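Local coordinates for protein glycosyl hydrolase BlGH5_18 (Bifidobacterium longum subsp. infantis, PDB 7LQX) that probably hydrolyses beta-mannosidic linkages as a family 5 glycosidase in the breakdown of N-glycans, at residues R181-W186 with P219-N224; D189-V194 with H199-S204; R262-N267 with G375-R380. All coordinates share one frame; numbering follows the deposited sequence.

Contact 1: R181-W186 with P219-N224. With SO4 (sulfate ion), chain H.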
# COMPACT_ATOMS: atom_id res chain seq x y z
N ARG A 181 20.72 -16.93 -9.20
CA ARG A 181 21.90 -16.14 -9.53
C ARG A 181 21.63 -14.65 -9.35
O ARG A 181 22.49 -13.91 -8.86
CB ARG A 181 22.34 -16.42 -10.96
CG ARG A 181 23.38 -17.49 -11.08
CD ARG A 181 23.84 -17.64 -12.53
NE ARG A 181 24.92 -16.72 -12.89
CZ ARG A 181 25.72 -16.89 -13.95
NH1 ARG A 181 25.53 -17.93 -14.74
NH2 ARG A 181 26.69 -16.03 -14.21
N ARG A 182 20.43 -14.19 -9.71
CA ARG A 182 20.12 -12.78 -9.49
C ARG A 182 20.04 -12.46 -8.00
O ARG A 182 20.48 -11.40 -7.57
CB ARG A 182 18.82 -12.41 -10.18
CG ARG A 182 18.38 -11.00 -9.88
CD ARG A 182 19.46 -9.96 -10.17
NE ARG A 182 19.11 -8.67 -9.59
CZ ARG A 182 19.99 -7.74 -9.23
NH1 ARG A 182 21.29 -7.96 -9.38
NH2 ARG A 182 19.57 -6.60 -8.71
N ILE A 183 19.45 -13.37 -7.21
CA ILE A 183 19.35 -13.15 -5.77
C ILE A 183 20.73 -13.14 -5.12
O ILE A 183 20.98 -12.36 -4.20
CB ILE A 183 18.38 -14.17 -5.15
CG1 ILE A 183 16.94 -13.89 -5.61
CG2 ILE A 183 18.48 -14.19 -3.62
CD1 ILE A 183 16.42 -12.49 -5.31
N ASP A 184 21.65 -13.97 -5.60
CA ASP A 184 23.02 -13.89 -5.10
C ASP A 184 23.55 -12.46 -5.20
O ASP A 184 24.15 -11.93 -4.25
CB ASP A 184 23.95 -14.80 -5.91
CG ASP A 184 23.76 -16.28 -5.64
OD1 ASP A 184 23.23 -16.66 -4.58
OD2 ASP A 184 24.20 -17.08 -6.49
N ALA A 185 23.37 -11.84 -6.36
CA ALA A 185 23.92 -10.51 -6.59
C ALA A 185 23.13 -9.45 -5.84
O ALA A 185 23.70 -8.51 -5.29
CB ALA A 185 23.90 -10.19 -8.09
N TRP A 186 21.80 -9.61 -5.80
CA TRP A 186 20.94 -8.66 -5.10
C TRP A 186 21.26 -8.63 -3.62
O TRP A 186 21.42 -7.55 -3.02
CB TRP A 186 19.48 -9.06 -5.34
CG TRP A 186 18.48 -8.20 -4.63
CD1 TRP A 186 18.06 -6.96 -5.01
CD2 TRP A 186 17.79 -8.51 -3.42
NE1 TRP A 186 17.15 -6.48 -4.10
CE2 TRP A 186 16.97 -7.41 -3.12
CE3 TRP A 186 17.79 -9.61 -2.57
CZ2 TRP A 186 16.14 -7.38 -1.99
CZ3 TRP A 186 16.97 -9.58 -1.45
CH2 TRP A 186 16.16 -8.48 -1.17
N PRO A 219 19.45 -22.50 0.33
CA PRO A 219 20.22 -22.78 1.55
C PRO A 219 21.63 -22.20 1.55
O PRO A 219 22.08 -21.69 2.58
CB PRO A 219 20.24 -24.32 1.59
CG PRO A 219 18.95 -24.70 0.90
CD PRO A 219 18.79 -23.70 -0.21
N VAL A 220 22.34 -22.28 0.42
CA VAL A 220 23.69 -21.74 0.38
C VAL A 220 23.69 -20.24 0.66
O VAL A 220 24.54 -19.74 1.41
CB VAL A 220 24.38 -22.10 -0.96
CG1 VAL A 220 25.63 -21.27 -1.17
CG2 VAL A 220 24.69 -23.60 -1.00
N GLN A 221 22.74 -19.49 0.09
CA GLN A 221 22.67 -18.07 0.39
C GLN A 221 22.38 -17.83 1.87
O GLN A 221 23.00 -16.97 2.51
CB GLN A 221 21.56 -17.40 -0.43
CG GLN A 221 21.75 -17.36 -1.92
CD GLN A 221 20.42 -17.19 -2.64
OE1 GLN A 221 19.37 -17.18 -2.01
NE2 GLN A 221 20.47 -17.08 -3.96
N ALA A 222 21.42 -18.57 2.42
CA ALA A 222 21.02 -18.34 3.80
C ALA A 222 22.17 -18.60 4.76
O ALA A 222 22.30 -17.92 5.78
CB ALA A 222 19.84 -19.24 4.17
N ALA A 223 23.01 -19.58 4.44
CA ALA A 223 24.05 -20.04 5.36
C ALA A 223 25.43 -19.49 5.02
O ALA A 223 26.41 -19.89 5.65
CB ALA A 223 24.07 -21.58 5.39
N ASN A 224 25.52 -18.57 4.07
CA ASN A 224 26.81 -17.98 3.74
C ASN A 224 26.79 -16.48 3.48
O ASN A 224 27.80 -15.82 3.75
CB ASN A 224 27.44 -18.68 2.53
CG ASN A 224 27.77 -20.10 2.84
OD1 ASN A 224 28.82 -20.40 3.42
ND2 ASN A 224 26.87 -20.99 2.50
S SO4 H . 26.84 -13.02 -12.02
O1 SO4 H . 25.52 -12.66 -12.55
O2 SO4 H . 27.47 -11.85 -11.40
O3 SO4 H . 27.69 -13.52 -13.09
O4 SO4 H . 26.67 -14.06 -11.01
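The amide nitrogen of Gln221 is the polar link between these two helices: NE2 donates to Asp184 OD1 at 2.9 Å, with an N-H...O angle of 153°. OD1 lies close to the amide plane, but the donor reaches it from above the carboxylate plane, and the two flat groups stand almost perpendicular (85°). NE2 also has a weak bond to Pro216 O and OE1 accepts from Thr218 N, so the amide is held at both of its polar atoms. Ile183 packs a methyl against the amide: its CG2, anti to the backbone N, lies 3.5 Å from Gln221 OE1 and as near to NE2. In the (beta/alpha)8 barrel of this family, helices 180-191 and 219-224 lie on either side of strand 200-202 in sequence, and Gln221 bridges them across the outer layer. A leucine here would probably leave Asp184 OD1 without this amide donor and deprive Thr218 N of its acceptor. One turn before Asp184, the CB of Arg181 points away from helix 219-224; the chain bends at CG-CD (chi3 87°), and NH2 binds O3 of a sulfate ion, probably from the crystallisation liquor, at 2.9 Å. The sulfur lies at the guanidinium edge, in its plane.

Contact 2: D189-V194 with H199-S204; sequences DLLAVV and HVALHS
Ala201 CB is where helix and strand come together: Leu191 CD2 touches it at 3.7 Å and Val194 CB at 3.8 Å. The methyl is small enough to let both larger side chains come down onto the strand. Beyond it, Leu191 CD2 continues along the backbone to lie 3.7 Å from Leu202 O, while Val194 works in the other direction. With its CG1 anti to the backbone N (chi1 177°), Val194 directs that methyl to the peptide groups before Ala201, 3.7 Å from His199 O, and its CG2 stays near the alanine methyl. The side chain of His199 joins in through CB, 4.0 Å from Val194 CG1; its ring turns off toward Tyr146, whose OH is hydrogen-bonded to ND1. This dense side gives way to a looser one at the type I turn from Leu191 to Val194, which Val194 N closes onto Leu191 O at 3.1 Å. There Ala192 is exposed with its CB pointing away from the strand, and Val193 leans instead on Val142 and Ala143 of helix 132-149. The piece of fold is a beta-alpha-beta crossover: strand 155-159, helix 180-191 and strand 200-202 follow in order, the two strands parallel and adjacent in the barrel. Val200 and Leu202 spend their backbone bonds on that neighbouring strand and its continuation at Leu160. Between these two segments the contact is van der Waals packing of aliphatic groups, so their relative placement is probably set by side-chain shape and the short turn rather than by directional bonds.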
# COMPACT_ATOMS: atom_id res chain seq x y z
N ASP A 189 24.70 -6.99 -3.06
CA ASP A 189 24.67 -5.55 -3.33
C ASP A 189 24.09 -4.77 -2.16
O ASP A 189 24.62 -3.72 -1.78
CB ASP A 189 23.86 -5.32 -4.61
CG ASP A 189 24.04 -3.94 -5.20
OD1 ASP A 189 25.03 -3.25 -4.87
OD2 ASP A 189 23.17 -3.54 -6.00
N LEU A 190 23.01 -5.28 -1.56
CA LEU A 190 22.39 -4.57 -0.44
C LEU A 190 23.17 -4.75 0.85
O LEU A 190 23.29 -3.81 1.65
CB LEU A 190 20.93 -5.01 -0.28
CG LEU A 190 19.90 -4.26 -1.12
CD1 LEU A 190 20.06 -4.51 -2.61
CD2 LEU A 190 18.50 -4.64 -0.67
N LEU A 191 23.70 -5.95 1.09
CA LEU A 191 24.47 -6.19 2.31
C LEU A 191 25.71 -5.31 2.37
O LEU A 191 26.15 -4.93 3.47
CB LEU A 191 24.87 -7.67 2.41
CG LEU A 191 23.70 -8.64 2.60
CD1 LEU A 191 24.17 -10.06 2.35
CD2 LEU A 191 23.08 -8.51 4.00
N ALA A 192 26.28 -4.98 1.22
CA ALA A 192 27.50 -4.19 1.15
C ALA A 192 27.32 -2.77 1.63
O ALA A 192 28.32 -2.08 1.85
CB ALA A 192 28.02 -4.17 -0.29
N VAL A 193 26.08 -2.31 1.79
CA VAL A 193 25.85 -0.97 2.31
C VAL A 193 26.31 -0.86 3.76
O VAL A 193 26.72 0.22 4.20
CB VAL A 193 24.37 -0.58 2.14
CG1 VAL A 193 24.11 0.80 2.73
CG2 VAL A 193 23.99 -0.63 0.67
N VAL A 194 26.25 -1.96 4.51
CA VAL A 194 26.57 -1.95 5.93
C VAL A 194 28.08 -2.08 6.12
O VAL A 194 28.74 -2.87 5.43
CB VAL A 194 25.84 -3.11 6.63
CG1 VAL A 194 26.20 -3.19 8.11
CG2 VAL A 194 24.33 -2.97 6.45
N HIS A 199 28.77 -3.44 12.39
CA HIS A 199 27.38 -3.85 12.53
C HIS A 199 27.13 -5.10 11.69
O HIS A 199 27.79 -5.30 10.67
CB HIS A 199 26.44 -2.74 12.05
CG HIS A 199 26.61 -1.46 12.80
ND1 HIS A 199 27.25 -0.36 12.27
CD2 HIS A 199 26.22 -1.11 14.05
CE1 HIS A 199 27.26 0.61 13.17
NE2 HIS A 199 26.64 0.18 14.26
N VAL A 200 26.20 -5.93 12.13
CA VAL A 200 25.85 -7.10 11.33
C VAL A 200 24.97 -6.69 10.16
O VAL A 200 24.19 -5.73 10.23
CB VAL A 200 25.20 -8.23 12.16
CG1 VAL A 200 26.18 -8.76 13.21
CG2 VAL A 200 23.88 -7.80 12.78
N ALA A 201 25.11 -7.45 9.08
CA ALA A 201 24.26 -7.37 7.90
C ALA A 201 23.73 -8.77 7.65
O ALA A 201 24.52 -9.71 7.48
CB ALA A 201 25.05 -6.87 6.70
N LEU A 202 22.41 -8.90 7.62
CA LEU A 202 21.74 -10.19 7.56
C LEU A 202 20.65 -10.16 6.50
O LEU A 202 20.15 -9.10 6.11
CB LEU A 202 21.04 -10.52 8.89
CG LEU A 202 21.90 -10.33 10.13
CD1 LEU A 202 21.09 -10.40 11.41
CD2 LEU A 202 23.00 -11.37 10.18
N HIS A 203 20.22 -11.35 6.08
CA HIS A 203 19.00 -11.49 5.29
C HIS A 203 18.16 -12.60 5.89
O HIS A 203 18.65 -13.46 6.63
CB HIS A 203 19.28 -11.70 3.79
CG HIS A 203 19.99 -12.97 3.48
ND1 HIS A 203 19.34 -14.09 3.00
CD2 HIS A 203 21.30 -13.31 3.59
CE1 HIS A 203 20.21 -15.06 2.83
NE2 HIS A 203 21.40 -14.62 3.19
N SER A 204 16.85 -12.54 5.61
CA SER A 204 15.87 -13.43 6.22
C SER A 204 14.91 -13.99 5.20
O SER A 204 14.27 -13.24 4.46
CB SER A 204 15.06 -12.66 7.28
OG SER A 204 13.80 -13.27 7.54

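Contact 3: R262-N267 with G375-R380; sequences RAFARN and GNPLNR
The ring of Phe264 meets Gly375 O at its edge, near the ring plane, while Ala263 CB lies over one face, 3.9 Å above it and offset toward the rim. The carbonyl oxygen is 3.4 Å from Phe264 CD1, an approach consistent with a weak C-H...O contact to the slightly positive rim of the ring. At the next ring carbons, Pro377 comes in obliquely: its CG is 3.5 Å from Phe264 CZ, and its CD is 3.7 Å from Phe264 CE1. One phenylalanine thus meets a carbonyl and a proline ring with neighbouring carbons of its rim. It can do so because CG stands anti to the carbonyl carbon (chi1 -53°), which carries the ring away from the last, weakly bonded turn of its helix and over to the loop. Gly375 suits its place through its own backbone (phi 89°), where a CB would press against the carbonyl oxygen of the preceding residue. Asn376, between the two touching residues, points its CB away from Phe264 and uses OD1 to accept from Val220 N. Pro219 and Ile369 of strand 365-369 add to the hydrophobic setting, each touching both Phe264 and Pro377. Further along the loop, Arg380 reaches Val209 O and Phe217 O with NH1 and His215 O with NH2. Such packing joins two parts of the fold: the end of an outer helix of the (beta/alpha)8 barrel, helix 248-264, and the loop after the first strand of the small three-stranded parallel sheet that follows the barrel in sequence.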
# COMPACT_ATOMS: atom_id res chain seq x y z
N ARG A 262 23.48 -25.64 9.17
CA ARG A 262 24.90 -25.90 9.31
C ARG A 262 25.45 -26.75 8.18
O ARG A 262 26.64 -26.67 7.86
CB ARG A 262 25.18 -26.58 10.65
CG ARG A 262 25.01 -25.68 11.86
CD ARG A 262 25.26 -26.49 13.11
NE ARG A 262 26.67 -26.86 13.27
CZ ARG A 262 27.10 -27.84 14.05
NH1 ARG A 262 26.25 -28.63 14.68
NH2 ARG A 262 28.41 -28.05 14.18
N ALA A 263 24.62 -27.61 7.59
CA ALA A 263 25.10 -28.42 6.47
C ALA A 263 25.66 -27.55 5.36
O ALA A 263 26.59 -27.95 4.65
CB ALA A 263 23.95 -29.27 5.92
N PHE A 264 25.09 -26.35 5.17
CA PHE A 264 25.40 -25.50 4.03
C PHE A 264 26.37 -24.37 4.36
O PHE A 264 26.83 -23.70 3.43
CB PHE A 264 24.09 -24.96 3.42
CG PHE A 264 23.12 -26.06 3.11
CD1 PHE A 264 23.28 -26.83 1.98
CD2 PHE A 264 22.11 -26.37 4.00
CE1 PHE A 264 22.41 -27.88 1.73
CE2 PHE A 264 21.26 -27.41 3.75
CZ PHE A 264 21.41 -28.17 2.62
N ALA A 265 26.65 -24.11 5.63
CA ALA A 265 27.56 -23.03 6.01
C ALA A 265 28.99 -23.47 5.74
O ALA A 265 29.44 -24.47 6.29
CB ALA A 265 27.38 -22.73 7.49
N ARG A 266 29.71 -22.71 4.92
CA ARG A 266 31.11 -23.04 4.67
C ARG A 266 31.98 -22.71 5.88
O ARG A 266 33.05 -23.30 6.04
CB ARG A 266 31.61 -22.31 3.43
CG ARG A 266 30.87 -22.68 2.16
CD ARG A 266 31.51 -22.07 0.93
NE ARG A 266 31.45 -20.61 0.90
CZ ARG A 266 30.45 -19.91 0.37
NH1 ARG A 266 29.41 -20.53 -0.18
NH2 ARG A 266 30.48 -18.59 0.39
N ASN A 267 31.56 -21.76 6.71
CA ASN A 267 32.31 -21.39 7.90
C ASN A 267 31.76 -22.21 9.06
O ASN A 267 30.60 -22.00 9.45
CB ASN A 267 32.14 -19.91 8.18
CG ASN A 267 32.62 -19.50 9.56
OD1 ASN A 267 33.36 -20.22 10.22
ND2 ASN A 267 32.20 -18.32 10.01
N GLY A 375 25.98 -26.61 -4.51
CA GLY A 375 25.95 -26.91 -3.10
C GLY A 375 24.58 -26.91 -2.46
O GLY A 375 24.48 -27.07 -1.24
N ASN A 376 23.53 -26.79 -3.24
CA ASN A 376 22.17 -26.85 -2.73
C ASN A 376 21.60 -28.25 -2.89
O ASN A 376 22.05 -29.03 -3.74
CB ASN A 376 21.31 -25.84 -3.49
CG ASN A 376 21.65 -24.41 -3.13
OD1 ASN A 376 21.64 -24.04 -1.96
ND2 ASN A 376 22.00 -23.60 -4.13
N PRO A 377 20.62 -28.63 -2.07
CA PRO A 377 20.10 -30.00 -2.16
C PRO A 377 19.55 -30.31 -3.54
O PRO A 377 18.91 -29.48 -4.18
CB PRO A 377 18.99 -30.02 -1.10
CG PRO A 377 19.35 -28.95 -0.15
CD PRO A 377 19.95 -27.86 -1.01
N LEU A 378 19.80 -31.54 -4.00
CA LEU A 378 19.06 -32.04 -5.14
C LEU A 378 17.57 -32.09 -4.83
O LEU A 378 16.74 -31.92 -5.73
CB LEU A 378 19.53 -33.43 -5.51
CG LEU A 378 20.99 -33.57 -5.94
CD1 LEU A 378 21.33 -35.03 -6.19
CD2 LEU A 378 21.24 -32.74 -7.18
N ASN A 379 17.22 -32.33 -3.57
CA ASN A 379 15.83 -32.52 -3.15
C ASN A 379 15.62 -31.74 -1.85
O ASN A 379 15.76 -32.29 -0.75
CB ASN A 379 15.56 -34.01 -2.97
CG ASN A 379 14.10 -34.32 -2.85
OD1 ASN A 379 13.30 -33.49 -2.44
ND2 ASN A 379 13.73 -35.54 -3.22
N ARG A 380 15.30 -30.45 -1.98
CA ARG A 380 14.96 -29.68 -0.79
C ARG A 380 13.69 -30.21 -0.14
O ARG A 380 13.54 -30.15 1.08
CB ARG A 380 14.78 -28.20 -1.14
CG ARG A 380 16.00 -27.37 -0.82
CD ARG A 380 15.73 -25.90 -0.98
NE ARG A 380 16.03 -25.41 -2.32
CZ ARG A 380 15.92 -24.14 -2.68
NH1 ARG A 380 15.51 -23.24 -1.80
NH2 ARG A 380 16.20 -23.77 -3.91

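In the fold
Of the elements used here, helix 180-191 comes first in the chain, and it serves two contacts. Contact 2 closes a loop of only four residues where the helix turns back into strand 200-202; contact 1, which starts earlier on the helix and reaches helix 219-224, spans 32 residues and encloses contact 2. The two touch, with His203 NE2 probably bonded to Gln221 O. Contact 3 begins later and closes a much longer excursion of 107 residues. The Asn224 side chain connects contacts 1 and 3 through Phe264 O and Arg266 N. Contacts 1 and 2 lie within the barrel, whereas contact 3 joins it to the three-stranded sheet that follows.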